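Putative hydrolase (Chloroflexus aurantiacus J-10-fl, PDB 3CMN) probably hydrolyses peptide bonds as a zincin-like metallopeptidase, though its substrate is unknown. Local coordinates at residues 57-60 against 61-65; 27-31 against 32-36. All blocks are in the same frame, centred on the assembly; numbering follows the deposited sequence.

Interaction 1. Residues 57-60 against 61-65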
loop_
_atom_site.group_PDB
_atom_site.type_symbol
_atom_site.label_atom_id
_atom_site.label_comp_id
_atom_site.label_asym_id
_atom_site.label_seq_id
_atom_site.Cartn_x
_atom_site.Cartn_y
_atom_site.Cartn_z
ATOM N N PRO A 57 16.119 3.648 9.797
ATOM C CA PRO A 57 17.490 4.048 9.439
ATOM C C PRO A 57 18.003 3.388 8.155
ATOM O O PRO A 57 18.526 4.068 7.274
ATOM C CB PRO A 57 18.307 3.619 10.655
ATOM C CG PRO A 57 17.335 3.757 11.790
ATOM C CD PRO A 57 16.069 3.162 11.191
ATOM N N LEU A 58 17.856 2.069 8.052
ATOM C CA LEU A 58 18.323 1.347 6.871
ATOM C C LEU A 58 17.665 1.857 5.602
ATOM O O LEU A 58 18.296 1.910 4.540
ATOM C CB LEU A 58 18.057 -0.159 7.009
ATOM C CG LEU A 58 19.198 -1.032 7.553
ATOM C CD1 LEU A 58 19.783 -0.427 8.830
ATOM C CD2 LEU A 58 18.666 -2.443 7.821
ATOM N N ILE A 59 16.394 2.232 5.713
ATOM C CA ILE A 59 15.673 2.723 4.553
ATOM C C ILE A 59 16.057 4.169 4.255
ATOM O O ILE A 59 16.263 4.534 3.098
ATOM C CB ILE A 59 14.157 2.571 4.764
ATOM C CG1 ILE A 59 13.831 1.081 4.900
ATOM C CG2 ILE A 59 13.388 3.148 3.580
ATOM C CD1 ILE A 59 12.377 0.784 5.192
ATOM N N ALA A 60 16.172 4.972 5.309
ATOM C CA ALA A 60 16.556 6.370 5.182
ATOM C C ALA A 60 17.899 6.488 4.459
ATOM O O ALA A 60 18.066 7.336 3.584
ATOM C CB ALA A 60 16.654 7.013 6.567
ATOM N N ASP A 61 18.842 5.621 4.829
ATOM C CA ASP A 61 20.180 5.617 4.245
ATOM C C ASP A 61 20.179 5.164 2.803
ATOM O O ASP A 61 20.826 5.773 1.959
ATOM C CB ASP A 61 21.115 4.705 5.047
ATOM C CG ASP A 61 22.516 4.629 4.448
ATOM O OD1 ASP A 61 23.250 5.638 4.503
ATOM O OD2 ASP A 61 22.884 3.561 3.912
ATOM N N TYR A 62 19.459 4.089 2.516
ATOM C CA TYR A 62 19.414 3.585 1.155
ATOM C C TYR A 62 18.737 4.563 0.192
ATOM O O TYR A 62 19.085 4.624 -0.988
ATOM C CB TYR A 62 18.686 2.241 1.113
ATOM C CG TYR A 62 18.603 1.648 -0.277
ATOM C CD1 TYR A 62 19.750 1.264 -0.965
ATOM C CD2 TYR A 62 17.378 1.477 -0.908
ATOM C CE1 TYR A 62 19.676 0.724 -2.245
ATOM C CE2 TYR A 62 17.296 0.936 -2.186
ATOM C CZ TYR A 62 18.448 0.560 -2.850
ATOM O OH TYR A 62 18.361 0.016 -4.117
ATOM N N LEU A 63 17.774 5.329 0.699
ATOM C CA LEU A 63 17.044 6.283 -0.128
ATOM C C LEU A 63 17.561 7.714 -0.000
ATOM O O LEU A 63 17.165 8.592 -0.762
ATOM C CB LEU A 63 15.553 6.246 0.216
ATOM C CG LEU A 63 14.826 4.923 0.006
ATOM C CD1 LEU A 63 13.382 5.067 0.460
ATOM C CD2 LEU A 63 14.908 4.514 -1.459
ATOM N N GLY A 64 18.436 7.952 0.965
ATOM C CA GLY A 64 18.985 9.286 1.131
ATOM C C GLY A 64 18.001 10.370 1.544
ATOM O O GLY A 64 18.231 11.553 1.287
ATOM N N VAL A 65 16.894 9.975 2.168
ATOM C CA VAL A 65 15.900 10.932 2.650
ATOM C C VAL A 65 15.410 10.430 3.982
ATOM O O VAL A 65 15.546 9.249 4.303
ATOM C CB VAL A 65 14.678 11.066 1.717
ATOM C CG1 VAL A 65 15.054 11.873 0.497
ATOM C CG2 VAL A 65 14.171 9.689 1.321
#

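Interaction 2. Residues 27-31 against 32-36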
loop_
_atom_site.group_PDB
_atom_site.type_symbol
_atom_site.label_atom_id
_atom_site.label_comp_id
_atom_site.label_asym_id
_atom_site.label_seq_id
_atom_site.Cartn_x
_atom_site.Cartn_y
_atom_site.Cartn_z
ATOM N N ALA A 27 -19.550 -5.022 8.611
ATOM C CA ALA A 27 -18.099 -5.176 8.593
ATOM C C ALA A 27 -17.614 -5.887 9.844
ATOM O O ALA A 27 -16.832 -6.829 9.767
ATOM C CB ALA A 27 -17.422 -3.807 8.480
ATOM N N LEU A 28 -18.076 -5.419 10.997
ATOM C CA LEU A 28 -17.696 -6.015 12.274
ATOM C C LEU A 28 -18.007 -7.502 12.350
ATOM O O LEU A 28 -17.209 -8.291 12.862
ATOM C CB LEU A 28 -18.400 -5.293 13.424
ATOM C CG LEU A 28 -17.807 -3.918 13.742
ATOM C CD1 LEU A 28 -18.719 -3.166 14.723
ATOM C CD2 LEU A 28 -16.417 -4.112 14.354
ATOM N N ARG A 29 -19.163 -7.883 11.816
ATOM C CA ARG A 29 -19.585 -9.272 11.841
ATOM C C ARG A 29 -18.890 -10.169 10.843
ATOM O O ARG A 29 -18.515 -11.282 11.182
ATOM C CB ARG A 29 -21.101 -9.352 11.684
ATOM C CG ARG A 29 -21.773 -8.647 12.830
ATOM C CD ARG A 29 -23.066 -9.265 13.251
ATOM N NE ARG A 29 -23.015 -10.714 13.460
ATOM C CZ ARG A 29 -22.158 -11.355 14.248
ATOM N NH1 ARG A 29 -21.226 -10.696 14.933
ATOM N NH2 ARG A 29 -22.257 -12.670 14.370
ATOM N N LEU A 30 -18.688 -9.691 9.625
ATOM C CA LEU A 30 -18.016 -10.505 8.629
ATOM C C LEU A 30 -16.519 -10.630 8.947
ATOM O O LEU A 30 -15.870 -11.599 8.551
ATOM C CB LEU A 30 -18.229 -9.899 7.240
ATOM C CG LEU A 30 -18.290 -10.892 6.071
ATOM C CD1 LEU A 30 -18.999 -10.253 4.895
ATOM C CD2 LEU A 30 -16.886 -11.329 5.678
ATOM N N SER A 31 -15.970 -9.662 9.676
ATOM C CA SER A 31 -14.550 -9.713 10.021
ATOM C C SER A 31 -14.236 -10.864 10.987
ATOM O O SER A 31 -13.105 -11.341 11.041
ATOM C CB SER A 31 -14.097 -8.389 10.646
ATOM O OG SER A 31 -14.587 -8.256 11.966
ATOM N N GLN A 32 -15.246 -11.304 11.743
ATOM C CA GLN A 32 -15.094 -12.390 12.712
ATOM C C GLN A 32 -13.939 -12.067 13.651
ATOM O O GLN A 32 -13.116 -12.925 13.969
ATOM C CB GLN A 32 -14.825 -13.721 11.986
ATOM C CG GLN A 32 -15.835 -14.017 10.889
ATOM C CD GLN A 32 -15.611 -15.354 10.192
ATOM O OE1 GLN A 32 -14.496 -15.875 10.155
ATOM N NE2 GLN A 32 -16.671 -15.901 9.615
ATOM N N TRP A 33 -13.894 -10.822 14.106
ATOM C CA TRP A 33 -12.806 -10.392 14.968
ATOM C C TRP A 33 -12.667 -11.200 16.245
ATOM O O TRP A 33 -11.547 -11.433 16.707
ATOM C CB TRP A 33 -12.933 -8.898 15.307
ATOM C CG TRP A 33 -14.159 -8.540 16.076
ATOM C CD1 TRP A 33 -15.384 -8.193 15.568
ATOM C CD2 TRP A 33 -14.289 -8.493 17.503
ATOM N NE1 TRP A 33 -16.262 -7.932 16.589
ATOM C CE2 TRP A 33 -15.616 -8.109 17.790
ATOM C CE3 TRP A 33 -13.410 -8.737 18.570
ATOM C CZ2 TRP A 33 -16.091 -7.962 19.105
ATOM C CZ3 TRP A 33 -13.883 -8.591 19.880
ATOM C CH2 TRP A 33 -15.212 -8.205 20.131
ATOM N N GLU A 34 -13.791 -11.643 16.809
ATOM C CA GLU A 34 -13.760 -12.408 18.054
ATOM C C GLU A 34 -12.948 -13.693 17.954
ATOM O O GLU A 34 -12.381 -14.149 18.939
ATOM C CB GLU A 34 -15.180 -12.750 18.525
ATOM C CG GLU A 34 -16.121 -11.556 18.622
ATOM C CD GLU A 34 -16.870 -11.289 17.320
ATOM O OE1 GLU A 34 -16.403 -11.742 16.257
ATOM O OE2 GLU A 34 -17.921 -10.616 17.359
ATOM N N GLN A 35 -12.880 -14.275 16.763
ATOM C CA GLN A 35 -12.142 -15.522 16.570
ATOM C C GLN A 35 -10.655 -15.331 16.355
ATOM O O GLN A 35 -9.907 -16.304 16.298
ATOM C CB GLN A 35 -12.694 -16.302 15.374
ATOM C CG GLN A 35 -14.061 -16.911 15.586
ATOM C CD GLN A 35 -14.363 -18.003 14.570
ATOM O OE1 GLN A 35 -13.926 -19.152 14.721
ATOM N NE2 GLN A 35 -15.102 -17.648 13.519
ATOM N N ALA A 36 -10.216 -14.089 16.228
ATOM C CA ALA A 36 -8.807 -13.856 15.985
ATOM C C ALA A 36 -8.223 -12.759 16.857
ATOM O O ALA A 36 -7.705 -11.764 16.355
ATOM C CB ALA A 36 -8.590 -13.539 14.506
#

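Interaction 1. Residues 57-60 against 61-65
Three backbone hydrogen bonds tie Asp-61, Tyr-62 and Leu-63 to Pro-57, Leu-58 and Ile-59, each spanning four residues along the last turns of helix 41-63. The amide of Asp-61 reaches Pro-57 O at 2.9 Å, and Leu-63 N lies 2.9 Å from Ile-59 O; the link from Tyr-62 N to Leu-58 O is longer, at 3.2 Å. At Ala-60 the pattern changes. Its carbonyl oxygen receives two weak bonds, from Gly-64 N and from Val-65 N. The bond from Val-65 N, with another weak one from Gly-64 N to Asp-61 O, makes a Schellman motif, with Gly-64 as the C-prime residue whose positive phi of 66° turns the chain out of the helix. The turn also brings Val-65 O to 3.2 Å from Ala-60 CA, a CA-H...O contact. Among side chains, Ile-59 and Leu-63 run side by side, CG2 of the former 3.7 Å from CD1 of the latter. A chi1 of -63° puts Ile-59 CG2 anti to the backbone N, which sends this branch, and not CG1, to Leu-63. Beyond this turn, Ile-59 packs on Met-186, Thr-187 and Phe-190 of helix 174-193, and Tyr-62 rests on His-270 and Val-271 of helix 248-279.

Interaction 2. Residues 27-31 against 32-36
Ser-31 and Trp-33 meet where helix 20-31 gives way to the loop, the serine hydroxyl facing the edge of the indole. Ser-31 OG sits between its own backbone N and carbonyl carbon (chi1 74°), a torsion that folds it back toward the preceding turn to donate a hydrogen bond to Leu-28 O at 2.8 Å. That donor stands well above the carbonyl plane, 44° out of it. Ser-31 OG also accepts a weak bond from Trp-33 N at 3.4 Å, roughly at right angles to the first. The indole presents its CD1 edge to the helix end: Leu-28 O lies 3.3 Å from Trp-33 CD1, in the plane of the ring, and Ser-31 OG is in that plane too. Leu-28 CD2 makes a looser apolar contact with Trp-33 CD1 at 4.4 Å. One face of the indole is covered by Glu-34, whose CG lies over its centre, 3.5 Å above the plane. Bent at chi2, Glu-34 carries its carboxylate back to Arg-29, but OE2 stays 4.1 Å from NH1, too far for a salt bridge, and the two planes are 70° apart. Gln-32, with positive phi, redirects the chain into the 3-10 turn 33-35, and its amide bonds weakly to Arg-29 O. Leu-83 of helix 79-92 packs on Ser-31, and Arg-79 bonds to Ser-31 O. With an alanine here, Leu-28 O is likely to lose its hydroxyl donor and Trp-33 N its weak acceptor, leaving the indole freer to shift. The chemistry implies a junction in which one hydroxyl, by one firm and one weak bond, links a carbonyl of the helix to the first amide of the 3-10 turn, while the Arg-29 and Glu-34 charges probably add a modest, solvent-weakened attraction.

Overall arrangement
Both interactions are local helix exits in the N-terminal part of the chain: interaction 2 spans the end of helix 20-31 and the loop after it, and interaction 1 ends helix 41-63, the next helix along. Although their helices are neighbours in the chain, they lie on opposite sides of the chain's centre, with their own centres 38 Å apart and nearest atoms about 26 Å apart, so neither touches the other. Interaction 1 comes close to the presumed active site: Ile-59 is near, but not in contact with, His-184, Glu-185 and His-188, which form a probable HExxH zinc-binding motif, empty of metal here. Interaction 2 instead borders helix 79-92, helix 120-135 and helix 160-169.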